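Local atomic coordinates of beta-galactosidase (Bacillus circulans, PDB entry 4MAD), a protein that probably hydrolyses terminal non-reducing beta-D-galactose residues in beta-D-galactosides, as a family 35 glycoside hydrolase. Residues 38-43 with 65-70. Sequence-based numbering, arbitrary orientation.
Sequences MHYFRT and TYVAWN
Y40 holds CG between the backbone N and the carbonyl carbon (chi1 53°), F41 is turned the same way, and this carries both rings to segment 65-70. The contact lies in a (beta/alpha)8 barrel, where the ends of the neighbouring parallel strands 34-38 and 62-66 and the chain after them come together. The Y40 OH accepts a hydrogen bond from the backbone N of A68, 3.2 Å away and nearly straight at 160°. A68 is the N-cap residue of helix 69-72, and the same OH is also hydrogen-bonded to H72 in that helix. The ring edge of Y40 runs past the backbone of Y66, with CE2 3.2 Å from Y66 O. A phenylalanine in place of Y40 lacks the hydroxyl, and would probably leave A68 N and H72 without this shared partner. Within 65-70, T65 OG1 donates to Y66 O at 2.8 Å, toward an oxygen lone pair. The H39 ring runs alongside that of Y66, the planes inclined at 49°, and H39 CE1 is 3.6 Å from Y66 CD2. The Y66 side chain lies close to E247, the predicted nucleophile, which probably places the contact beside the active site. Y66 OH is hydrogen-bonded to N170. F41 is held between two aliphatic groups: H39 CB covers one face, and A68 CB sits over the opposite face, 4.0 Å from the ring centroid in a CH-pi contact.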
ATOM      1  N   MET A  38      -3.391  -7.298  10.587  1.00 14.50           N
ATOM      2  CA  MET A  38      -2.803  -7.958   9.468  1.00 14.04           C
ATOM      3  C   MET A  38      -3.678  -7.739   8.234  1.00 15.82           C
ATOM      4  O   MET A  38      -4.830  -7.947   8.280  1.00 16.72           O
ATOM      5  CB  MET A  38      -2.654  -9.445   9.722  1.00 15.23           C
ATOM      6  CG  MET A  38      -2.159 -10.190   8.564  1.00 15.35           C
ATOM      7  SD  MET A  38      -2.060 -11.990   8.806  1.00 19.49           S
ATOM      8  CE  MET A  38      -1.633 -12.472   7.156  1.00 15.58           C
ATOM      9  N   HIS A  39      -3.077  -7.330   7.151  1.00 14.39           N
ATOM     10  CA  HIS A  39      -3.831  -7.040   5.943  1.00 15.49           C
ATOM     11  C   HIS A  39      -3.742  -8.171   4.933  1.00 13.04           C
ATOM     12  O   HIS A  39      -2.685  -8.529   4.527  1.00 15.03           O
ATOM     13  CB  HIS A  39      -3.245  -5.814   5.299  1.00 14.20           C
ATOM     14  CG  HIS A  39      -3.300  -4.596   6.144  1.00 14.56           C
ATOM     15  ND1 HIS A  39      -4.102  -4.491   7.248  1.00 19.53           N
ATOM     16  CD2 HIS A  39      -2.610  -3.436   6.069  1.00 10.40           C
ATOM     17  CE1 HIS A  39      -3.924  -3.311   7.801  1.00 12.26           C
ATOM     18  NE2 HIS A  39      -3.004  -2.669   7.119  1.00 17.62           N
ATOM     19  N   TYR A  40      -4.862  -8.706   4.514  1.00 16.80           N
ATOM     20  CA  TYR A  40      -4.805  -9.856   3.643  1.00 18.72           C
ATOM     21  C   TYR A  40      -3.993  -9.515   2.392  1.00 19.14           C
ATOM     22  O   TYR A  40      -3.374 -10.346   1.830  1.00 16.00           O
ATOM     23  CB  TYR A  40      -6.197 -10.388   3.273  1.00 15.89           C
ATOM     24  CG  TYR A  40      -7.095  -9.357   2.715  1.00 14.80           C
ATOM     25  CD1 TYR A  40      -7.299  -9.256   1.379  1.00 14.27           C
ATOM     26  CD2 TYR A  40      -7.733  -8.504   3.520  1.00 16.17           C
ATOM     27  CE1 TYR A  40      -8.089  -8.265   0.854  1.00 17.93           C
ATOM     28  CE2 TYR A  40      -8.553  -7.517   3.011  1.00 17.78           C
ATOM     29  CZ  TYR A  40      -8.714  -7.381   1.660  1.00 17.80           C
ATOM     30  OH  TYR A  40      -9.498  -6.420   1.145  1.00 16.14           O
ATOM     31  N   PHE A  41      -4.050  -8.259   1.997  1.00 18.03           N
ATOM     32  CA  PHE A  41      -3.551  -7.828   0.693  1.00 16.04           C
ATOM     33  C   PHE A  41      -2.072  -7.624   0.700  1.00 17.97           C
ATOM     34  O   PHE A  41      -1.504  -7.293  -0.291  1.00 19.29           O
ATOM     35  CB  PHE A  41      -4.280  -6.623   0.170  1.00 17.57           C
ATOM     36  CG  PHE A  41      -4.498  -5.516   1.173  1.00 17.62           C
ATOM     37  CD1 PHE A  41      -3.581  -4.514   1.303  1.00 18.68           C
ATOM     38  CD2 PHE A  41      -5.617  -5.473   1.967  1.00 13.23           C
ATOM     39  CE1 PHE A  41      -3.816  -3.504   2.129  1.00 14.50           C
ATOM     40  CE2 PHE A  41      -5.810  -4.468   2.810  1.00 15.47           C
ATOM     41  CZ  PHE A  41      -4.906  -3.493   2.894  1.00 15.70           C
ATOM     42  N   ARG A  42      -1.487  -7.855   1.850  1.00 15.03           N
ATOM     43  CA  ARG A  42      -0.069  -7.660   2.034  1.00 14.14           C
ATOM     44  C   ARG A  42       0.773  -8.940   2.260  1.00 13.94           C
ATOM     45  O   ARG A  42       1.921  -8.850   2.444  1.00 15.17           O
ATOM     46  CB  ARG A  42       0.169  -6.632   3.109  1.00 15.13           C
ATOM     47  CG  ARG A  42      -0.038  -5.233   2.611  1.00 17.86           C
ATOM     48  CD  ARG A  42       0.038  -4.176   3.681  1.00 16.26           C
ATOM     49  NE  ARG A  42       0.439  -2.885   3.183  1.00 15.95           N
ATOM     50  CZ  ARG A  42      -0.099  -1.719   3.515  1.00 15.47           C
ATOM     51  NH1 ARG A  42      -1.062  -1.668   4.393  1.00 13.64           N
ATOM     52  NH2 ARG A  42       0.388  -0.609   2.998  1.00 12.93           N
ATOM     53  N   THR A  43       0.140 -10.111   2.235  1.00 12.70           N
ATOM     54  CA  THR A  43       0.839 -11.377   2.336  1.00 14.35           C
ATOM     55  C   THR A  43       0.249 -12.356   1.316  1.00 16.77           C
ATOM     56  O   THR A  43      -0.887 -12.358   1.128  1.00 15.64           O
ATOM     57  CB  THR A  43       0.754 -11.909   3.763  1.00 18.95           C
ATOM     58  OG1 THR A  43       1.483 -11.040   4.615  1.00 17.37           O
ATOM     59  CG2 THR A  43       1.266 -13.314   3.839  1.00 13.86           C
ATOM     60  N   THR A  65      -8.328  -6.303   9.928  1.00 14.38           N
ATOM     61  CA  THR A  65      -7.854  -5.941   8.631  1.00 14.33           C
ATOM     62  C   THR A  65      -8.679  -4.838   8.012  1.00 16.11           C
ATOM     63  O   THR A  65      -9.832  -4.786   8.189  1.00 17.56           O
ATOM     64  CB  THR A  65      -7.858  -7.123   7.666  1.00 16.12           C
ATOM     65  OG1 THR A  65      -7.221  -6.770   6.445  1.00 16.37           O
ATOM     66  CG2 THR A  65      -9.261  -7.550   7.395  1.00 16.28           C
ATOM     67  N   TYR A  66      -8.030  -3.980   7.254  1.00 15.15           N
ATOM     68  CA  TYR A  66      -8.689  -3.097   6.338  1.00 16.70           C
ATOM     69  C   TYR A  66      -9.185  -3.883   5.135  1.00 16.56           C
ATOM     70  O   TYR A  66      -8.787  -4.986   4.956  1.00 17.32           O
ATOM     71  CB  TYR A  66      -7.737  -2.048   5.797  1.00 16.65           C
ATOM     72  CG  TYR A  66      -7.396  -0.903   6.690  1.00 13.63           C
ATOM     73  CD1 TYR A  66      -8.349  -0.066   7.187  1.00 14.56           C
ATOM     74  CD2 TYR A  66      -6.087  -0.604   6.959  1.00 18.74           C
ATOM     75  CE1 TYR A  66      -7.996   1.008   7.976  1.00 20.12           C
ATOM     76  CE2 TYR A  66      -5.755   0.431   7.722  1.00 18.16           C
ATOM     77  CZ  TYR A  66      -6.699   1.260   8.241  1.00 20.10           C
ATOM     78  OH  TYR A  66      -6.334   2.308   9.035  1.00 19.15           O
ATOM     79  N   VAL A  67     -10.071  -3.275   4.348  1.00 16.25           N
ATOM     80  CA  VAL A  67     -10.470  -3.770   3.036  1.00 17.38           C
ATOM     81  C   VAL A  67     -10.045  -2.781   1.963  1.00 16.64           C
ATOM     82  O   VAL A  67     -10.396  -1.681   2.055  1.00 14.35           O
ATOM     83  CB  VAL A  67     -11.994  -3.900   2.886  1.00 17.06           C
ATOM     84  CG1 VAL A  67     -12.308  -4.470   1.598  1.00 19.30           C
ATOM     85  CG2 VAL A  67     -12.600  -4.742   4.005  1.00 19.88           C
ATOM     86  N   ALA A  68      -9.349  -3.233   0.928  1.00 18.44           N
ATOM     87  CA  ALA A  68      -8.765  -2.368  -0.052  1.00 15.04           C
ATOM     88  C   ALA A  68      -9.683  -2.282  -1.281  1.00 16.45           C
ATOM     89  O   ALA A  68      -9.688  -3.134  -2.089  1.00 17.04           O
ATOM     90  CB  ALA A  68      -7.429  -2.896  -0.442  1.00 14.56           C
ATOM     91  N   TRP A  69     -10.421  -1.202  -1.400  1.00 15.32           N
ATOM     92  CA  TRP A  69     -11.371  -1.054  -2.478  1.00 15.75           C
ATOM     93  C   TRP A  69     -10.691  -1.154  -3.834  1.00 17.04           C
ATOM     94  O   TRP A  69     -11.127  -1.847  -4.646  1.00 15.81           O
ATOM     95  CB  TRP A  69     -12.063   0.309  -2.340  1.00 15.90           C
ATOM     96  CG  TRP A  69     -13.136   0.651  -3.330  1.00 14.25           C
ATOM     97  CD1 TRP A  69     -13.603  -0.107  -4.337  1.00 17.86           C
ATOM     98  CD2 TRP A  69     -13.850   1.891  -3.405  1.00 16.54           C
ATOM     99  NE1 TRP A  69     -14.589   0.561  -5.024  1.00 16.29           N
ATOM    100  CE2 TRP A  69     -14.752   1.792  -4.461  1.00 19.14           C
ATOM    101  CE3 TRP A  69     -13.833   3.055  -2.664  1.00 16.43           C
ATOM    102  CZ2 TRP A  69     -15.605   2.819  -4.786  1.00 17.51           C
ATOM    103  CZ3 TRP A  69     -14.702   4.077  -3.003  1.00 17.70           C
ATOM    104  CH2 TRP A  69     -15.562   3.942  -4.041  1.00 18.69           C
ATOM    105  N   ASN A  70      -9.556  -0.488  -4.000  1.00 17.74           N
ATOM    106  CA  ASN A  70      -8.838  -0.519  -5.265  1.00 18.93           C
ATOM    107  C   ASN A  70      -8.478  -1.954  -5.677  1.00 17.19           C
ATOM    108  O   ASN A  70      -8.439  -2.266  -6.823  1.00 18.43           O
ATOM    109  CB  ASN A  70      -7.623   0.440  -5.314  1.00 16.30           C
ATOM    110  CG  ASN A  70      -6.606   0.217  -4.182  1.00 19.41           C
ATOM    111  OD1 ASN A  70      -6.744  -0.630  -3.416  1.00 16.16           O
ATOM    112  ND2 ASN A  70      -5.580   1.045  -4.146  1.00 15.72           N
TER